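Local structure of periplasmic binding protein/LacI transcriptional regulator (Clostridium phytofermentans, 3BRS) at residues A[120-124]-A[220-224]; A[135-141]-A[166-172]; A[163-167]-A[188-192]; A[177-182]-A[205-211]; A[239-245]-A[273-279]. The protein probably binds a sugar in the cleft between its two domains and delivers it for uptake, as periplasmic-binding-protein relatives of the LacI regulators do. Residues are numbered along the deposited sequence.

Contact 1. Residues A[120-124]-A[220-224]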
# COMPACT_ATOMS: atom_id res chain seq x y z
N ILE A 120 9.51 10.75 2.14
CA ILE A 120 9.81 10.32 3.53
C ILE A 120 11.37 10.06 3.70
O ILE A 120 11.95 10.37 4.77
CB ILE A 120 8.71 9.22 3.94
CG1 ILE A 120 7.67 9.69 4.97
CG2 ILE A 120 9.16 7.76 3.82
CD1 ILE A 120 8.16 10.26 6.26
N GLY A 121 12.07 9.60 2.63
CA GLY A 121 13.54 9.47 2.69
C GLY A 121 14.18 10.80 3.00
O GLY A 121 15.14 10.90 3.78
N ALA A 122 13.67 11.85 2.36
CA ALA A 122 14.27 13.19 2.50
C ALA A 122 14.01 13.77 3.85
O ALA A 122 14.88 14.42 4.41
CB ALA A 122 13.86 14.16 1.40
N VAL A 123 12.84 13.53 4.42
CA VAL A 123 12.61 13.93 5.84
C VAL A 123 13.64 13.21 6.76
O VAL A 123 14.23 13.83 7.64
CB VAL A 123 11.12 13.57 6.27
CG1 VAL A 123 10.95 13.65 7.80
CG2 VAL A 123 10.09 14.49 5.55
N THR A 124 13.84 11.90 6.54
CA THR A 124 14.68 11.05 7.36
C THR A 124 16.13 11.49 7.24
O THR A 124 16.85 11.53 8.25
CB THR A 124 14.54 9.54 7.05
OG1 THR A 124 13.16 9.12 7.08
CG2 THR A 124 15.25 8.74 8.11
N LEU A 220 9.78 8.51 14.66
CA LEU A 220 9.05 7.65 13.79
C LEU A 220 8.45 8.50 12.69
O LEU A 220 7.87 9.60 12.89
CB LEU A 220 7.99 6.87 14.57
CG LEU A 220 6.97 5.97 13.85
CD1 LEU A 220 7.62 4.80 13.04
CD2 LEU A 220 5.96 5.40 14.82
N VAL A 221 8.67 8.02 11.48
CA VAL A 221 8.09 8.60 10.29
C VAL A 221 7.49 7.42 9.52
O VAL A 221 7.92 6.24 9.71
CB VAL A 221 9.20 9.30 9.41
CG1 VAL A 221 9.78 10.49 10.14
CG2 VAL A 221 10.31 8.37 9.08
N CYS A 222 6.48 7.70 8.69
CA CYS A 222 5.81 6.59 7.95
C CYS A 222 5.09 7.09 6.73
O CYS A 222 4.74 8.29 6.61
CB CYS A 222 4.76 5.85 8.82
SG CYS A 222 3.52 7.07 9.51
N ILE A 223 4.83 6.14 5.86
CA ILE A 223 3.78 6.21 4.84
C ILE A 223 2.52 5.54 5.43
O ILE A 223 2.57 4.41 5.93
CB ILE A 223 4.19 5.51 3.53
CG1 ILE A 223 5.48 6.15 2.98
CG2 ILE A 223 3.04 5.59 2.52
CD1 ILE A 223 6.23 5.26 1.89
N ASP A 224 1.39 6.27 5.38
CA ASP A 224 0.21 5.90 6.11
C ASP A 224 -1.05 5.93 5.27
O ASP A 224 -1.14 6.57 4.20
CB ASP A 224 0.09 6.80 7.35
CG ASP A 224 -1.08 6.42 8.25
OD1 ASP A 224 -1.26 5.20 8.53
OD2 ASP A 224 -1.81 7.37 8.69
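Helix 120-124 lies nearly antiparallel to strand 220-224: the short axes make 175° and approach to 9.1 Å, the usual spacing of a helix packed on a sheet in an alpha/beta sandwich. Ile120 does most of the filling. Its chi1 of -109° falls between wells, and with chi2 near m this swings CD1 to 3.5 Å from Val221 CB, while its CG1 lies 3.6 Å from Cys222 O and its CG2 4.1 Å from Ile223 CG1. Val221, an m rotamer directed at the helix, offers CG1 to Val123 CG1 at 4.1 Å. Ile223 starts sideways, yet its m,t conformation carries the end of the side chain inward. Thr124 adopts m, so that OG1 donates to Ile120 O (2.9 Å), one turn back, and still lies 3.6 Å from Val221 CG2. Cys222 points to the opposite side of the sheet, where it touches Ala202 of helix 199-211. With the threonine hydroxyl satisfied inside its own helix and no hydrogen bond crossing, the 221 Å² interface depends on apolar fit.

Contact 2. Residues A[135-141]-A[166-172]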
# COMPACT_ATOMS: atom_id res chain seq x y z
N GLY A 135 16.04 2.49 11.40
CA GLY A 135 15.51 1.13 11.22
C GLY A 135 14.26 1.20 10.39
O GLY A 135 13.45 2.14 10.52
N VAL A 136 14.08 0.19 9.54
CA VAL A 136 12.85 0.14 8.74
C VAL A 136 11.95 -1.07 8.99
O VAL A 136 12.38 -2.25 8.99
CB VAL A 136 13.16 0.11 7.25
CG1 VAL A 136 11.94 0.28 6.34
CG2 VAL A 136 14.21 1.16 6.91
N ILE A 137 10.68 -0.79 9.19
CA ILE A 137 9.65 -1.83 9.19
C ILE A 137 8.84 -1.70 7.89
O ILE A 137 8.04 -0.67 7.64
CB ILE A 137 8.68 -1.78 10.39
CG1 ILE A 137 9.39 -1.77 11.74
CG2 ILE A 137 7.71 -3.05 10.31
CD1 ILE A 137 10.50 -2.94 11.88
N SER A 138 9.05 -2.72 7.06
CA SER A 138 8.27 -2.93 5.85
C SER A 138 7.17 -3.95 6.10
O SER A 138 7.00 -4.49 7.22
CB SER A 138 9.14 -3.33 4.68
OG SER A 138 8.39 -3.09 3.49
N PHE A 139 6.39 -4.15 5.06
CA PHE A 139 5.25 -5.01 5.10
C PHE A 139 5.49 -6.27 4.21
O PHE A 139 6.22 -7.21 4.62
CB PHE A 139 3.95 -4.24 4.79
CG PHE A 139 3.94 -3.37 3.53
CD1 PHE A 139 4.67 -2.16 3.48
CD2 PHE A 139 3.04 -3.62 2.51
CE1 PHE A 139 4.63 -1.26 2.34
CE2 PHE A 139 2.93 -2.76 1.37
CZ PHE A 139 3.72 -1.53 1.28
N VAL A 140 4.99 -6.28 2.97
CA VAL A 140 5.01 -7.59 2.20
C VAL A 140 6.01 -7.38 1.15
O VAL A 140 5.76 -6.64 0.24
CB VAL A 140 3.65 -8.04 1.54
CG1 VAL A 140 3.85 -9.41 0.69
CG2 VAL A 140 2.68 -8.31 2.60
N LYS A 141 7.19 -7.99 1.34
CA LYS A 141 8.38 -7.71 0.55
C LYS A 141 8.16 -7.79 -0.95
O LYS A 141 8.78 -7.05 -1.76
CB LYS A 141 9.51 -8.72 0.91
CG LYS A 141 10.78 -8.48 0.08
CD LYS A 141 11.99 -9.06 0.68
CE LYS A 141 13.14 -8.65 -0.19
NZ LYS A 141 14.26 -8.39 0.77
N ALA A 166 18.81 -1.82 9.28
CA ALA A 166 18.10 -3.03 8.98
C ALA A 166 16.69 -2.77 8.47
O ALA A 166 16.01 -1.74 8.83
CB ALA A 166 18.08 -3.95 10.20
N ILE A 167 16.25 -3.73 7.66
CA ILE A 167 14.87 -3.74 7.18
C ILE A 167 14.15 -4.97 7.57
O ILE A 167 14.56 -6.07 7.18
CB ILE A 167 14.67 -3.51 5.65
CG1 ILE A 167 15.56 -2.34 5.22
CG2 ILE A 167 13.17 -3.19 5.40
CD1 ILE A 167 15.35 -1.79 3.85
N TYR A 168 13.11 -4.80 8.34
CA TYR A 168 12.29 -5.96 8.86
C TYR A 168 10.95 -5.99 8.10
O TYR A 168 10.29 -4.93 7.97
CB TYR A 168 12.06 -5.82 10.37
CG TYR A 168 11.26 -6.95 10.99
CD1 TYR A 168 9.87 -6.89 11.04
CD2 TYR A 168 11.88 -8.10 11.50
CE1 TYR A 168 9.09 -7.92 11.56
CE2 TYR A 168 11.08 -9.19 12.04
CZ TYR A 168 9.69 -9.09 12.05
OH TYR A 168 8.84 -10.14 12.61
N TYR A 169 10.51 -7.17 7.67
CA TYR A 169 9.24 -7.30 6.89
C TYR A 169 8.21 -7.93 7.80
O TYR A 169 8.32 -9.12 8.09
CB TYR A 169 9.49 -8.15 5.57
CG TYR A 169 10.54 -7.44 4.64
CD1 TYR A 169 10.13 -6.52 3.63
CD2 TYR A 169 11.92 -7.66 4.82
CE1 TYR A 169 11.09 -5.89 2.83
CE2 TYR A 169 12.87 -7.01 4.02
CZ TYR A 169 12.43 -6.12 3.02
OH TYR A 169 13.35 -5.43 2.20
N CYS A 170 7.23 -7.13 8.26
CA CYS A 170 6.13 -7.53 9.09
C CYS A 170 5.01 -8.19 8.39
O CYS A 170 4.05 -8.69 9.08
CB CYS A 170 5.55 -6.30 9.86
SG CYS A 170 4.40 -5.18 8.93
N ASP A 171 5.05 -8.23 7.06
CA ASP A 171 3.92 -8.79 6.22
C ASP A 171 2.59 -8.21 6.59
O ASP A 171 1.59 -8.90 6.53
CB ASP A 171 3.80 -10.30 6.40
CG ASP A 171 5.02 -11.06 5.87
OD1 ASP A 171 5.23 -10.93 4.63
OD2 ASP A 171 5.74 -11.75 6.65
N SER A 172 2.51 -6.91 6.86
CA SER A 172 1.20 -6.27 7.19
C SER A 172 0.51 -6.93 8.33
O SER A 172 -0.70 -7.13 8.34
CB SER A 172 0.28 -6.19 5.94
OG SER A 172 1.04 -5.52 4.88
O HOH W 1 7.32 -10.37 3.21
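Strands 135-138 and 166-169 run side by side, their axes 4.6 Å apart and 20° from parallel. Main-chain bonds join them, among them Val136 N to Ala166 O (2.8 Å) and Ser138 N to Tyr168 O (2.7 Å). On one face Val136 CB nestles 3.8 Å from Ile167 CG2, and the small Ser138 leaves a hollow that the Tyr169 ring enters, CD1 lying 3.5 Å from Ser138 CB. Lys141 closes over that ring in a CH-pi contact, CD standing 3.9 Å from the centroid. This is the parallel pairing of a beta-alpha-beta unit, with helix 144-157 making the crossover on the Ile167 side, where Glu150 takes a hydrogen bond with Tyr169 OH. On the other face Ile137 CD1 fits against Tyr168 CB at 3.6 Å, beneath helix 174-187. Beyond the strands, Phe139 O accepts from Asp171 N (2.9 Å), Phe139 CB lies 3.2 Å from Ser172 OG, itself hydrogen-bonded to Glu48, and a water bridges Lys141 N (3.0 Å) to Asp171 OD1 (2.6 Å), while Asp171 OD2 forms a salt bridge with Lys176.

Contact 3. Residues A[163-167]-A[188-192]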
# COMPACT_ATOMS: atom_id res chain seq x y z
N LYS A 163 22.92 4.51 6.21
CA LYS A 163 22.54 4.65 7.59
C LYS A 163 21.37 3.68 7.96
O LYS A 163 21.15 3.44 9.13
CB LYS A 163 22.21 6.12 7.89
CG LYS A 163 23.45 6.97 8.10
CD LYS A 163 23.08 8.38 8.56
CE LYS A 163 24.28 9.10 9.19
NZ LYS A 163 23.96 9.74 10.54
N ILE A 164 20.64 3.13 6.99
CA ILE A 164 19.68 2.08 7.28
C ILE A 164 20.39 0.88 7.86
O ILE A 164 21.23 0.24 7.20
CB ILE A 164 18.93 1.63 6.02
CG1 ILE A 164 18.28 2.84 5.37
CG2 ILE A 164 17.92 0.49 6.35
CD1 ILE A 164 17.44 2.48 4.11
N GLU A 165 20.03 0.55 9.10
CA GLU A 165 20.65 -0.50 9.85
C GLU A 165 20.11 -1.84 9.45
O GLU A 165 20.83 -2.87 9.31
CB GLU A 165 20.31 -0.26 11.30
CG GLU A 165 21.27 -0.85 12.20
CD GLU A 165 22.45 0.03 12.49
OE1 GLU A 165 22.25 1.11 13.08
OE2 GLU A 165 23.57 -0.43 12.22
N ALA A 166 18.81 -1.82 9.28
CA ALA A 166 18.10 -3.03 8.98
C ALA A 166 16.69 -2.77 8.47
O ALA A 166 16.01 -1.74 8.83
CB ALA A 166 18.08 -3.95 10.20
N ILE A 167 16.25 -3.73 7.66
CA ILE A 167 14.87 -3.74 7.18
C ILE A 167 14.15 -4.97 7.57
O ILE A 167 14.56 -6.07 7.18
CB ILE A 167 14.67 -3.51 5.65
CG1 ILE A 167 15.56 -2.34 5.22
CG2 ILE A 167 13.17 -3.19 5.40
CD1 ILE A 167 15.35 -1.79 3.85
N TYR A 188 20.15 -2.62 17.71
CA TYR A 188 20.83 -1.43 17.26
C TYR A 188 20.39 -0.24 18.11
O TYR A 188 19.46 0.50 17.74
CB TYR A 188 20.65 -1.19 15.75
CG TYR A 188 20.77 -2.45 14.87
CD1 TYR A 188 22.01 -2.90 14.44
CD2 TYR A 188 19.66 -3.17 14.46
CE1 TYR A 188 22.15 -4.03 13.65
CE2 TYR A 188 19.79 -4.30 13.71
CZ TYR A 188 21.06 -4.73 13.30
OH TYR A 188 21.29 -5.86 12.53
N PRO A 189 21.08 -0.03 19.26
CA PRO A 189 20.83 1.14 20.11
C PRO A 189 21.19 2.48 19.46
O PRO A 189 20.79 3.56 19.94
CB PRO A 189 21.69 0.87 21.37
CG PRO A 189 22.79 -0.08 20.87
CD PRO A 189 22.10 -0.93 19.82
N ASP A 190 21.95 2.43 18.36
CA ASP A 190 22.16 3.63 17.56
C ASP A 190 21.00 4.09 16.68
O ASP A 190 21.09 5.18 16.11
CB ASP A 190 23.47 3.59 16.76
CG ASP A 190 23.63 2.34 15.94
OD1 ASP A 190 22.72 1.49 15.81
OD2 ASP A 190 24.74 2.22 15.40
N ILE A 191 19.90 3.35 16.58
CA ILE A 191 18.76 3.82 15.75
C ILE A 191 18.02 4.99 16.46
O ILE A 191 17.58 4.88 17.57
CB ILE A 191 17.81 2.65 15.45
CG1 ILE A 191 18.38 1.68 14.37
CG2 ILE A 191 16.43 3.14 15.12
CD1 ILE A 191 17.69 0.31 14.35
N SER A 192 17.89 6.12 15.80
CA SER A 192 17.25 7.28 16.35
C SER A 192 16.01 7.63 15.51
O SER A 192 15.31 8.60 15.82
CB SER A 192 18.22 8.45 16.20
OG SER A 192 18.48 8.64 14.80
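A type I beta turn, Tyr188 to Ile191, leads from the end of helix 174-187 into strand 191-196, and this contact sets that turn against the start of edge strand 164-169. The turn is closed by Ile191 N donating to Tyr188 O at 3.1 Å, and Tyr188 is the first residue to leave helical backbone angles. Its m rotamer turns the ring toward the strand, where the Glu165 side chain lies over one face. Ala166 CB adds an apolar touch to Tyr188 CE2 at 3.9 Å, and Ile191 CD1 reaches within 4.1 Å of Glu165 CB. The acidic ends meet less comfortably: Glu165 OE1 and Asp190 OD1 are only 2.8 Å apart, two acceptors of like charge without a hydrogen bond between them. A weak, long ion pair links Glu165 OE2 to Lys133. No hydrogen bond joins the segments, which bury 209 Å² together, because strand 133-138 runs between strands 164-169 and 191-196 in the sheet. The contact therefore bridges across that middle strand near its beginning, while helix 144-157 packs on Ile164 and Ile167.

Contact 4. Residues A[177-182]-A[205-211]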
# COMPACT_ATOMS: atom_id res chain seq x y z
N ALA A 177 5.06 -6.38 13.27
CA ALA A 177 5.62 -4.99 13.27
C ALA A 177 6.17 -4.67 14.63
O ALA A 177 7.26 -4.11 14.78
CB ALA A 177 4.57 -3.97 12.93
N TYR A 178 5.41 -4.98 15.64
CA TYR A 178 5.83 -4.67 17.06
C TYR A 178 7.06 -5.44 17.49
O TYR A 178 8.07 -4.85 17.96
CB TYR A 178 4.66 -5.04 17.94
CG TYR A 178 4.85 -4.84 19.43
CD1 TYR A 178 5.36 -5.85 20.24
CD2 TYR A 178 4.45 -3.65 20.03
CE1 TYR A 178 5.49 -5.65 21.64
CE2 TYR A 178 4.59 -3.44 21.38
CZ TYR A 178 5.07 -4.42 22.20
OH TYR A 178 5.11 -4.14 23.57
N ASP A 179 7.00 -6.78 17.33
CA ASP A 179 8.18 -7.67 17.52
C ASP A 179 9.42 -7.24 16.80
O ASP A 179 10.47 -7.19 17.39
CB ASP A 179 7.88 -9.03 16.99
CG ASP A 179 6.90 -9.75 17.83
OD1 ASP A 179 6.34 -9.15 18.79
OD2 ASP A 179 6.72 -10.94 17.53
N GLY A 180 9.32 -6.94 15.51
CA GLY A 180 10.53 -6.59 14.69
C GLY A 180 11.08 -5.26 15.11
O GLY A 180 12.27 -5.02 15.06
N THR A 181 10.21 -4.37 15.57
CA THR A 181 10.64 -3.10 16.15
C THR A 181 11.41 -3.28 17.47
O THR A 181 12.49 -2.68 17.73
CB THR A 181 9.41 -2.21 16.41
OG1 THR A 181 8.82 -1.88 15.13
CG2 THR A 181 9.84 -0.92 16.95
N VAL A 182 10.85 -4.15 18.31
CA VAL A 182 11.53 -4.48 19.54
C VAL A 182 12.87 -5.09 19.19
O VAL A 182 13.87 -4.73 19.77
CB VAL A 182 10.68 -5.44 20.42
CG1 VAL A 182 11.56 -6.05 21.55
CG2 VAL A 182 9.46 -4.62 21.04
N ALA A 205 5.30 -0.31 15.16
CA ALA A 205 6.50 0.46 15.62
C ALA A 205 6.17 1.50 16.65
O ALA A 205 6.95 1.67 17.57
CB ALA A 205 7.17 1.17 14.43
N ALA A 206 5.05 2.23 16.48
CA ALA A 206 4.79 3.31 17.48
C ALA A 206 4.46 2.66 18.81
O ALA A 206 4.88 3.14 19.81
CB ALA A 206 3.63 4.14 17.04
N ARG A 207 3.68 1.56 18.84
CA ARG A 207 3.43 0.90 20.15
C ARG A 207 4.68 0.41 20.89
O ARG A 207 4.85 0.63 22.09
CB ARG A 207 2.49 -0.28 20.01
CG ARG A 207 1.25 0.15 19.37
CD ARG A 207 0.15 -0.71 19.80
NE ARG A 207 -0.04 -1.84 18.92
CZ ARG A 207 -1.10 -1.98 18.12
NH1 ARG A 207 -1.21 -3.07 17.39
NH2 ARG A 207 -2.04 -1.06 18.09
N ALA A 208 5.52 -0.28 20.13
CA ALA A 208 6.74 -0.85 20.62
C ALA A 208 7.63 0.25 21.15
O ALA A 208 8.12 0.17 22.28
CB ALA A 208 7.44 -1.64 19.50
N ILE A 209 7.77 1.31 20.39
CA ILE A 209 8.58 2.48 20.83
C ILE A 209 7.98 3.06 22.12
O ILE A 209 8.69 3.57 22.97
CB ILE A 209 8.63 3.59 19.69
CG1 ILE A 209 9.65 3.30 18.60
CG2 ILE A 209 8.89 5.01 20.23
CD1 ILE A 209 9.36 4.10 17.30
N LYS A 210 6.67 2.97 22.27
CA LYS A 210 5.96 3.50 23.46
C LYS A 210 6.24 2.61 24.69
O LYS A 210 6.53 3.10 25.80
CB LYS A 210 4.44 3.44 23.20
CG LYS A 210 3.65 4.51 23.99
CD LYS A 210 2.35 3.93 24.53
CE LYS A 210 1.40 5.04 25.06
NZ LYS A 210 2.11 6.17 25.75
N ASP A 211 6.19 1.28 24.45
CA ASP A 211 6.34 0.27 25.50
C ASP A 211 7.76 0.18 25.96
O ASP A 211 8.04 -0.37 27.05
CB ASP A 211 5.88 -1.11 25.01
CG ASP A 211 4.33 -1.23 24.88
OD1 ASP A 211 3.92 -2.29 24.36
OD2 ASP A 211 3.53 -0.31 25.29
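Tyr178, Ala208 and Thr181 account for most of the 335 Å² buried between 177-182 and 205-211, where their helices cross on one side of the sheet. The axes of the two short segments come within 7.9 Å at a signed angle of -48°, and the CA atoms of Tyr178 and Ala208 are 5.3 Å apart, close enough to require a small residue at the crossing. Ala208 provides it. Its CB receives Tyr178 CD2 at 3.6 Å, Thr181 CG2 at 3.6 Å and Val182 CG2 at 3.9 Å. The t rotamer of Tyr178 lays the ring across the second helix, CD2 lying 3.9 Å from Arg207 CB, and brings OH to Asp211, where it donates to OD1 at 2.3 Å, a very short hydrogen bond. Thr181 points toward helix 199-211; its m rotamer lets OG1 donate to Ala177 O (2.7 Å) while OG1 also packs 3.3 Å from Ala205 CA. Behind this layer, Ala205 and Ile209 rest on Leu220 of strand 219-224. Alanine at the crossing makes the close helix approach possible, and the single polar link between the segments, from Tyr178, involves the exposed Asp211 at the outer side of the contact.

Contact 5. Residues A[239-245]-A[273-279]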
# COMPACT_ATOMS: atom_id res chain seq x y z
N GLU A 239 6.68 11.86 13.65
CA GLU A 239 6.90 13.23 13.26
C GLU A 239 6.87 13.69 11.75
O GLU A 239 6.93 14.87 11.44
CB GLU A 239 7.80 13.98 14.21
CG GLU A 239 9.10 13.36 14.42
CD GLU A 239 9.87 13.46 13.17
OE1 GLU A 239 10.12 12.40 12.56
OE2 GLU A 239 10.22 14.61 12.79
N ALA A 240 6.69 12.75 10.86
CA ALA A 240 6.17 13.09 9.56
C ALA A 240 5.38 11.93 9.06
O ALA A 240 5.68 10.78 9.39
CB ALA A 240 7.28 13.45 8.61
N MET A 241 4.37 12.20 8.24
CA MET A 241 3.71 11.08 7.55
C MET A 241 3.27 11.48 6.14
O MET A 241 2.79 12.67 5.92
CB MET A 241 2.51 10.53 8.33
CG MET A 241 1.31 11.45 8.63
SD MET A 241 -0.13 10.64 9.49
CE MET A 241 0.72 9.90 10.88
N VAL A 242 3.47 10.53 5.19
CA VAL A 242 2.94 10.61 3.85
C VAL A 242 1.53 9.90 3.91
O VAL A 242 1.37 8.80 4.41
CB VAL A 242 3.85 10.02 2.75
CG1 VAL A 242 3.21 10.26 1.38
CG2 VAL A 242 5.26 10.68 2.75
N VAL A 243 0.53 10.59 3.42
CA VAL A 243 -0.87 10.16 3.54
C VAL A 243 -1.32 9.92 2.11
O VAL A 243 -0.99 10.75 1.23
CB VAL A 243 -1.63 11.39 4.13
CG1 VAL A 243 -3.07 11.30 3.85
CG2 VAL A 243 -1.33 11.50 5.57
N GLN A 244 -2.03 8.83 1.83
CA GLN A 244 -2.48 8.59 0.47
C GLN A 244 -3.93 9.04 0.32
O GLN A 244 -4.46 9.67 1.23
CB GLN A 244 -2.38 7.08 0.11
CG GLN A 244 -0.98 6.54 0.36
CD GLN A 244 -0.94 5.09 0.17
OE1 GLN A 244 -0.98 4.62 -0.96
NE2 GLN A 244 -0.92 4.34 1.26
N LYS A 245 -4.54 8.69 -0.83
CA LYS A 245 -5.94 9.00 -1.10
C LYS A 245 -6.80 7.75 -1.47
O LYS A 245 -7.32 7.62 -2.58
CB LYS A 245 -6.08 10.17 -2.12
CG LYS A 245 -5.67 11.50 -1.49
CD LYS A 245 -5.77 12.69 -2.43
CE LYS A 245 -4.56 13.67 -2.18
NZ LYS A 245 -4.22 14.74 -3.23
N GLY A 273 -2.18 10.44 -6.07
CA GLY A 273 -1.75 11.60 -5.27
C GLY A 273 -1.61 11.28 -3.78
O GLY A 273 -2.31 10.41 -3.26
N CYS A 274 -0.68 11.96 -3.10
CA CYS A 274 -0.41 11.78 -1.63
C CYS A 274 0.13 13.11 -1.07
O CYS A 274 0.43 13.98 -1.86
CB CYS A 274 0.57 10.62 -1.40
SG CYS A 274 2.14 11.06 -2.05
N ALA A 275 0.15 13.30 0.25
CA ALA A 275 0.72 14.51 0.86
C ALA A 275 1.65 14.19 2.03
O ALA A 275 1.45 13.22 2.73
CB ALA A 275 -0.38 15.49 1.31
N LEU A 276 2.65 15.02 2.23
CA LEU A 276 3.55 14.91 3.38
C LEU A 276 3.17 15.99 4.43
O LEU A 276 3.24 17.19 4.13
CB LEU A 276 4.99 15.17 2.95
CG LEU A 276 6.08 15.20 4.04
CD1 LEU A 276 6.36 13.82 4.59
CD2 LEU A 276 7.38 15.71 3.51
N ILE A 277 2.86 15.51 5.65
CA ILE A 277 2.61 16.32 6.79
C ILE A 277 3.67 16.09 7.86
O ILE A 277 4.11 15.00 8.08
CB ILE A 277 1.25 15.99 7.43
CG1 ILE A 277 0.34 15.24 6.48
CG2 ILE A 277 0.55 17.33 7.81
CD1 ILE A 277 -1.09 15.22 6.95
N THR A 278 3.98 17.11 8.63
CA THR A 278 5.23 17.14 9.33
C THR A 278 4.92 17.87 10.63
O THR A 278 4.13 18.82 10.62
CB THR A 278 6.23 17.96 8.40
OG1 THR A 278 7.18 17.06 7.79
CG2 THR A 278 6.90 19.04 9.08
N LYS A 279 5.49 17.37 11.73
CA LYS A 279 5.31 17.94 13.03
C LYS A 279 6.51 18.80 13.32
O LYS A 279 7.65 18.34 13.27
CB LYS A 279 5.18 16.85 14.06
CG LYS A 279 5.32 17.31 15.47
CD LYS A 279 4.39 16.55 16.38
CE LYS A 279 4.49 17.12 17.78
NZ LYS A 279 3.20 16.97 18.50
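An antiparallel strand pair forms one edge of the mixed sheet, strand 275-278 being its outermost member and strand 240-243 the next one in. The axes lie 4.7 Å apart at 159°. Met241 and Ile277 form a hydrogen-bonded pair, with Met241 N to Ile277 O at 2.8 Å and Ile277 N to Met241 O at 2.9 Å; Val243 and Ala275 form another, with Val243 N to Ala275 O at 2.9 Å and Ala275 N to Val243 O at 3.0 Å. Lys279 N adds a bond to Glu239 O at 2.9 Å. On the face toward helix 113-127, Leu276 CD1 lies 4.1 Å from Ala240 CB and 3.8 Å from Val242 CG2, and Cys274 SG lies 3.7 Å from Val242 CG1. On the reverse, Val243 CG2 meets Ile277 CD1 at 4.0 Å. Gly273, at phi/psi 87/149, has backbone angles that would jam a CB against the preceding carbonyl. Main-chain bonds thus fix the register, while apolar contacts on both faces bind this last strand to the sheet.

In the fold
From the N terminus, helix 113-127 opens contact 1, whose loop closes 96 residues later on strand 219-224. Nested within it are contact 2, which closes the beta-alpha-beta unit from strand 133-138 to strand 164-169, and contacts 3 and 4. Contact 3 shares Ala166 and Ile167 with contact 2 and crosses contact 4, whose helix 174-187 falls between its segments. Contact 5 follows contact 1 in series, closing the loop from strand 240-243 through helix 246-262 to strand 275-278. Contacts 1, 2, 3 and 5 reach one mixed sheet, whereas contact 4 joins helices on one side, touching contact 2 through Ile137 and contact 1 through Leu220. Contacts 1 and 5 meet at neighbouring strands 219-224 and 240-243.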